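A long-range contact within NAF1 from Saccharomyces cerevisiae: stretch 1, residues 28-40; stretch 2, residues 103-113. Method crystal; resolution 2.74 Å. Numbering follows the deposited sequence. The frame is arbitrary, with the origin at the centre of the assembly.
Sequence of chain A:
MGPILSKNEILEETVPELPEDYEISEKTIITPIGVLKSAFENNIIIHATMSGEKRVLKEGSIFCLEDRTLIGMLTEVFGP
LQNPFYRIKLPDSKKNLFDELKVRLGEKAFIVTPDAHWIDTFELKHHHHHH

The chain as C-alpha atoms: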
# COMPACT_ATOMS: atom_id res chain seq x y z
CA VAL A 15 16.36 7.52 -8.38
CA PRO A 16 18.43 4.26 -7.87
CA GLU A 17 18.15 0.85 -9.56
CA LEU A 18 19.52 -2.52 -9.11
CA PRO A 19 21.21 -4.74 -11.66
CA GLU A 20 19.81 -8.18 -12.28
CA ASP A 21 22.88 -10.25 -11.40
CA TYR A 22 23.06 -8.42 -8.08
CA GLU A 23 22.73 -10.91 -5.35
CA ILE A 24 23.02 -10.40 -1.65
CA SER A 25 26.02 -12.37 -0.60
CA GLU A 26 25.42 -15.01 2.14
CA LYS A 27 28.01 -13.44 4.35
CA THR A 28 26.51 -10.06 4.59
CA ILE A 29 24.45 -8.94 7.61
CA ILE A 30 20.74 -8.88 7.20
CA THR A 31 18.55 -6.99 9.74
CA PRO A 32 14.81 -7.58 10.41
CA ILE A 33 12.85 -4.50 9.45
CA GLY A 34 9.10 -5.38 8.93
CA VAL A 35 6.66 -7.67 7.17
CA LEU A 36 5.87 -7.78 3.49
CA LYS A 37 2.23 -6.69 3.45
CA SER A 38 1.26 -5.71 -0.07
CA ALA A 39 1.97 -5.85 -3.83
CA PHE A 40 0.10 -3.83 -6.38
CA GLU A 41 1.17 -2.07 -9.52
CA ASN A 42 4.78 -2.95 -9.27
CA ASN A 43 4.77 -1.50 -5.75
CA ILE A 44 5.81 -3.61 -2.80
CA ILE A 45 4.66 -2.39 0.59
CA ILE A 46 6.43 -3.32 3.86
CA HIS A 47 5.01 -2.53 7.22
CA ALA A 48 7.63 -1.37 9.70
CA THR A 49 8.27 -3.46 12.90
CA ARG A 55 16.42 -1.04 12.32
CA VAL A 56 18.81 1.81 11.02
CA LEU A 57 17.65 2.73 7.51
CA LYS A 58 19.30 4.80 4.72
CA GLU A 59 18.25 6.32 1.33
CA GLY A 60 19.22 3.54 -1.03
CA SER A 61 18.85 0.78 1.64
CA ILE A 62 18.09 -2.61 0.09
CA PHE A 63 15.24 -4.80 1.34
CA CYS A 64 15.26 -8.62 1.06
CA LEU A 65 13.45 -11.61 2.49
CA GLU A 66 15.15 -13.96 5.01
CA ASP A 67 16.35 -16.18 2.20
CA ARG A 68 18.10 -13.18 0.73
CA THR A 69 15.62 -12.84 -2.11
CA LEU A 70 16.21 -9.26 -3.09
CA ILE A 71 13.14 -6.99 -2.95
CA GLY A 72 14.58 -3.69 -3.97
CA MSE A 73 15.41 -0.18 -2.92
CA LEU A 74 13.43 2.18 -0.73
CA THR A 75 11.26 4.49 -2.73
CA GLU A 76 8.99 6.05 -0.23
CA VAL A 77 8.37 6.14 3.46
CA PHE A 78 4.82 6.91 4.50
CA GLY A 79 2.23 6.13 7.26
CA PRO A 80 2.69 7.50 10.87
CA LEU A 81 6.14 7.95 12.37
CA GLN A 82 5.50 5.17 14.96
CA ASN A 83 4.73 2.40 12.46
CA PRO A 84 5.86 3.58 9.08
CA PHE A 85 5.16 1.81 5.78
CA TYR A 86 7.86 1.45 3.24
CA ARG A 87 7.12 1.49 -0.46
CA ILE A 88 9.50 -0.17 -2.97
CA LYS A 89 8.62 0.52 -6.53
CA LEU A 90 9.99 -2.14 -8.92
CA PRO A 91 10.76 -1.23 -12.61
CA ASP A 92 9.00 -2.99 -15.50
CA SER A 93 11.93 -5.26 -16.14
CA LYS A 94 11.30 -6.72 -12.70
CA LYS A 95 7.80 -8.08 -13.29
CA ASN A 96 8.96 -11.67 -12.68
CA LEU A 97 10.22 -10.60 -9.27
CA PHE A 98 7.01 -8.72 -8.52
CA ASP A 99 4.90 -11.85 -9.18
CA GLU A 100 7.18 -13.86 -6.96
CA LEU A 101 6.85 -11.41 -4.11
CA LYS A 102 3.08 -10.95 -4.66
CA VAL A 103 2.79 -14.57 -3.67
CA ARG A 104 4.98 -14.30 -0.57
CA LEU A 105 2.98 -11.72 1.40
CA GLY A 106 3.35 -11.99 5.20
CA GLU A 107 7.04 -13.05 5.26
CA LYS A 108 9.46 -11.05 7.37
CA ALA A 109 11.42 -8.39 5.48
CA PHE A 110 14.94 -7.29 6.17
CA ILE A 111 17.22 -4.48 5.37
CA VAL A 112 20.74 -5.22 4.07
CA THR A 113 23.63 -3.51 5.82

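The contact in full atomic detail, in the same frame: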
# COMPACT_ATOMS: atom_id res chain seq x y z
N THR A 28 26.72 -11.38 4.09
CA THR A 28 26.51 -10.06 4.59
C THR A 28 25.43 -10.09 5.68
O THR A 28 24.67 -11.05 5.76
CB THR A 28 26.30 -8.99 3.50
OG1 THR A 28 25.21 -9.28 2.63
CG2 THR A 28 27.49 -8.81 2.69
N ILE A 29 25.41 -9.05 6.52
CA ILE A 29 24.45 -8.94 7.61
C ILE A 29 23.14 -8.45 7.08
O ILE A 29 23.07 -7.57 6.25
CB ILE A 29 25.01 -8.11 8.76
CG1 ILE A 29 26.37 -8.70 9.10
CG2 ILE A 29 24.03 -8.08 9.94
CD1 ILE A 29 27.06 -8.26 10.27
N ILE A 30 22.10 -9.12 7.55
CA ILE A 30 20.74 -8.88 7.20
C ILE A 30 20.08 -8.43 8.52
O ILE A 30 20.44 -8.96 9.60
CB ILE A 30 20.17 -10.21 6.62
CG1 ILE A 30 19.56 -9.98 5.28
CG2 ILE A 30 19.05 -10.80 7.37
CD1 ILE A 30 20.48 -9.90 4.30
N THR A 31 19.20 -7.44 8.49
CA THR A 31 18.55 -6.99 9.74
C THR A 31 17.01 -6.91 9.63
O THR A 31 16.53 -6.23 8.71
CB THR A 31 19.09 -5.63 10.05
OG1 THR A 31 20.40 -5.80 10.47
CG2 THR A 31 18.30 -4.89 11.17
N PRO A 32 16.26 -7.55 10.55
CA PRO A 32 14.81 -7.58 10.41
C PRO A 32 14.28 -6.13 10.39
O PRO A 32 14.83 -5.27 11.08
CB PRO A 32 14.34 -8.37 11.63
CG PRO A 32 15.43 -8.21 12.61
CD PRO A 32 16.70 -8.23 11.78
N ILE A 33 13.29 -5.85 9.56
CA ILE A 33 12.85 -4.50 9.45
C ILE A 33 11.31 -4.38 9.45
O ILE A 33 10.80 -3.35 9.86
CB ILE A 33 13.45 -3.87 8.15
CG1 ILE A 33 13.35 -2.34 8.19
CG2 ILE A 33 12.74 -4.33 6.89
CD1 ILE A 33 14.38 -1.70 9.16
N GLY A 34 10.59 -5.43 8.99
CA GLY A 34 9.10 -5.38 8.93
C GLY A 34 8.54 -6.63 8.25
O GLY A 34 9.15 -7.76 8.34
N VAL A 35 7.35 -6.49 7.65
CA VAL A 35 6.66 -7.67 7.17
C VAL A 35 6.15 -7.26 5.85
O VAL A 35 5.63 -6.19 5.72
CB VAL A 35 5.51 -8.07 8.07
CG1 VAL A 35 4.67 -9.22 7.43
CG2 VAL A 35 6.01 -8.42 9.47
N LEU A 36 6.35 -8.09 4.84
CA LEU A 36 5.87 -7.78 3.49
C LEU A 36 4.36 -7.84 3.54
O LEU A 36 3.80 -8.93 3.87
CB LEU A 36 6.43 -8.86 2.57
CG LEU A 36 6.06 -8.94 1.09
CD1 LEU A 36 6.52 -7.75 0.38
CD2 LEU A 36 6.74 -10.15 0.43
N LYS A 37 3.68 -6.70 3.31
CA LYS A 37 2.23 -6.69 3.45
C LYS A 37 1.42 -6.52 2.18
O LYS A 37 0.31 -6.93 2.15
CB LYS A 37 1.84 -5.66 4.43
CG LYS A 37 2.22 -6.09 5.85
CD LYS A 37 1.32 -7.16 6.37
CE LYS A 37 1.36 -7.21 7.88
NZ LYS A 37 0.48 -8.38 8.36
N SER A 38 2.02 -5.99 1.11
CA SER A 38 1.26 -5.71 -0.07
C SER A 38 2.04 -5.60 -1.40
O SER A 38 3.22 -5.27 -1.44
CB SER A 38 0.50 -4.43 0.15
OG SER A 38 -0.55 -4.45 -0.77
N ALA A 39 1.36 -5.89 -2.51
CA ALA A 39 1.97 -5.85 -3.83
C ALA A 39 0.92 -5.53 -4.84
O ALA A 39 0.09 -6.38 -5.21
CB ALA A 39 2.65 -7.17 -4.13
N PHE A 40 0.95 -4.28 -5.26
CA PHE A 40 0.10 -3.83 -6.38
C PHE A 40 0.88 -2.86 -7.26
O PHE A 40 1.73 -2.08 -6.79
CB PHE A 40 -1.14 -3.19 -5.84
CG PHE A 40 -0.85 -1.97 -5.05
CD1 PHE A 40 -0.90 -0.70 -5.65
CD2 PHE A 40 -0.47 -2.07 -3.76
CE1 PHE A 40 -0.54 0.44 -4.92
CE2 PHE A 40 -0.18 -0.97 -3.03
CZ PHE A 40 -0.22 0.31 -3.64
N VAL A 103 3.18 -13.31 -4.21
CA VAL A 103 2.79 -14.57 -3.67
C VAL A 103 3.43 -14.87 -2.28
O VAL A 103 3.09 -15.85 -1.59
CB VAL A 103 3.22 -15.55 -4.72
CG1 VAL A 103 3.78 -16.85 -4.11
CG2 VAL A 103 2.09 -15.75 -5.63
N ARG A 104 4.37 -14.05 -1.84
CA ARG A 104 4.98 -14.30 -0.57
C ARG A 104 4.62 -13.30 0.51
O ARG A 104 5.43 -13.14 1.42
CB ARG A 104 6.44 -14.18 -0.77
CG ARG A 104 7.04 -15.29 -1.64
CD ARG A 104 8.20 -15.78 -0.89
NE ARG A 104 9.43 -15.68 -1.62
CZ ARG A 104 10.62 -15.79 -1.06
NH1 ARG A 104 10.77 -15.94 0.26
NH2 ARG A 104 11.67 -15.70 -1.82
N LEU A 105 3.48 -12.60 0.39
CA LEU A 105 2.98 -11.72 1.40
C LEU A 105 3.02 -12.32 2.78
O LEU A 105 2.70 -13.50 2.92
CB LEU A 105 1.57 -11.39 1.07
CG LEU A 105 1.35 -10.11 0.26
CD1 LEU A 105 2.65 -9.69 -0.55
CD2 LEU A 105 0.09 -10.31 -0.58
N GLY A 106 3.44 -11.55 3.80
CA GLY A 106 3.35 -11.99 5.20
C GLY A 106 4.68 -12.44 5.77
O GLY A 106 4.81 -12.62 6.99
N GLU A 107 5.67 -12.65 4.89
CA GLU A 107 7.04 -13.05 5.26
C GLU A 107 7.75 -11.85 5.81
O GLU A 107 7.47 -10.70 5.37
CB GLU A 107 7.85 -13.52 4.08
CG GLU A 107 7.60 -14.90 3.70
CD GLU A 107 8.56 -15.47 2.64
OE1 GLU A 107 9.72 -15.05 2.59
OE2 GLU A 107 8.15 -16.39 1.86
N LYS A 108 8.68 -12.11 6.75
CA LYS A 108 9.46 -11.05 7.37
C LYS A 108 10.40 -10.37 6.40
O LYS A 108 11.07 -11.06 5.66
CB LYS A 108 10.30 -11.59 8.47
CG LYS A 108 9.55 -11.74 9.73
CD LYS A 108 10.46 -12.37 10.69
CE LYS A 108 9.83 -12.36 12.14
NZ LYS A 108 9.19 -10.96 12.49
N ALA A 109 10.45 -9.05 6.36
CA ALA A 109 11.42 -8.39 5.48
C ALA A 109 12.62 -7.83 6.22
O ALA A 109 12.59 -7.53 7.43
CB ALA A 109 10.81 -7.28 4.69
N PHE A 110 13.69 -7.64 5.49
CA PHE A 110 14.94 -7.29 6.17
C PHE A 110 15.65 -6.23 5.34
O PHE A 110 15.45 -6.06 4.12
CB PHE A 110 15.94 -8.46 6.31
CG PHE A 110 15.41 -9.64 7.05
CD1 PHE A 110 14.48 -10.55 6.43
CD2 PHE A 110 15.88 -9.91 8.35
CE1 PHE A 110 14.05 -11.61 7.13
CE2 PHE A 110 15.42 -10.98 9.03
CZ PHE A 110 14.54 -11.84 8.45
N ILE A 111 16.56 -5.56 6.00
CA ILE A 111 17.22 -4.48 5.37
C ILE A 111 18.67 -4.88 5.38
O ILE A 111 19.21 -5.38 6.37
CB ILE A 111 16.86 -3.18 6.12
CG1 ILE A 111 17.13 -1.98 5.27
CG2 ILE A 111 17.64 -3.03 7.47
CD1 ILE A 111 18.65 -1.84 4.94
N VAL A 112 19.31 -4.81 4.22
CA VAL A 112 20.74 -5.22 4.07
C VAL A 112 21.66 -4.15 4.59
O VAL A 112 21.40 -2.97 4.44
CB VAL A 112 21.09 -5.32 2.61
CG1 VAL A 112 22.55 -5.45 2.42
CG2 VAL A 112 20.40 -6.46 1.98
N THR A 113 22.79 -4.51 5.13
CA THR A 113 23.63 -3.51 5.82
C THR A 113 25.11 -3.57 5.42
O THR A 113 25.52 -2.92 4.47
CB THR A 113 23.55 -3.70 7.37
OG1 THR A 113 22.16 -3.68 7.79
CG2 THR A 113 24.40 -2.64 8.12

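Residues 30-40 and 108-112 of NAF1 run as antiparallel strands whose N-to-C directions differ by 133°, and the contact buries 919 Å² counted over both stretches. The backbone ladder begins with Thr113 N donating to Ile29 O (3.3 Å). It continues through the reciprocal pair formed by Thr31 and Ile111, in which Thr31 N reaches Ile111 O at 3.0 Å and Ile111 N reaches Thr31 O at 2.8 Å.

Pro32 has no amide hydrogen to offer, and it lies at a non-hydrogen-bonded position opposite Phe110, where none is required. Directly after it the register slips by one residue. In this bulge Ala109 O accepts from two successive amides, Ile33 N at 2.8 Å and Gly34 N at 3.3 Å, while Ala109 N returns a bond to Gly34 O at 2.7 Å. Ile33, with phi/psi of -135/-28, departs from extended geometry, and its CA-to-CB bond points toward the partner strand. Its t rotamer at chi1 and p at chi2 place CG2 4.2 Å from Ala109 CB and CD1 3.9 Å from Ile111 CG2, so the inserted residue fills a buried apolar site.

Before the bulge, Phe110 meets Ile30 and Pro32. With chi1 at -58° (m) and chi2 at 75°, its ring lies alongside the backbone of the first strand: CD2 is 3.2 Å from Pro32 N, and CE2 is 3.8 Å from Pro32 CB. Ile30 meets the same ring, its CG2 lying 3.4 Å from Phe110 CD2. The chi1 of Ile30, -127°, falls between wells; in this conformation CG2 reaches the ring while CD1, with chi2 at 79° (p), lies 4.1 Å from Val112 CG2. Val112 is t at chi1, and its side chain shares a sheet face with that of Ile30. Thr31 and Ile111 pair on the other face, with Thr31 CB 3.9 Å from Ile111 CG2; the end of the Ile111 side chain leads away from the first stretch.

Beyond the bulge, Val35 adopts chi1 of 172° (t), which brings CG1 to 3.4 Å from Gly106 O. The ladder then passes into a type II turn from Arg104 to Glu107: Leu36 N donates to Glu107 O at 2.9 Å, and Gly106 N donates to Leu36 O at 2.6 Å. Gly106, at phi/psi 103/-14, suits the turn because a CB there would be jammed against the preceding carbonyl oxygen. Leu36 is buried in the familiar t,p conformation, which sets CD2 3.4 Å from Arg104 O and CG 3.9 Å from Leu105 CD1. Leu105 is exposed and off-rotamer at both torsions (-94° and 22°), yet the end of its side chain comes nearer the first strand, and its CD1 also approaches Ala39 CB at 4.4 Å. Across the turn, a salt bridge joins Arg104 NH1 to Glu107 OE1 at 2.7 Å, where the hydrogen bond is weak by its angle; a second runs from Arg104 NH1 to Glu107 OE2 at 3.1 Å, though the place of OE2 is less sure.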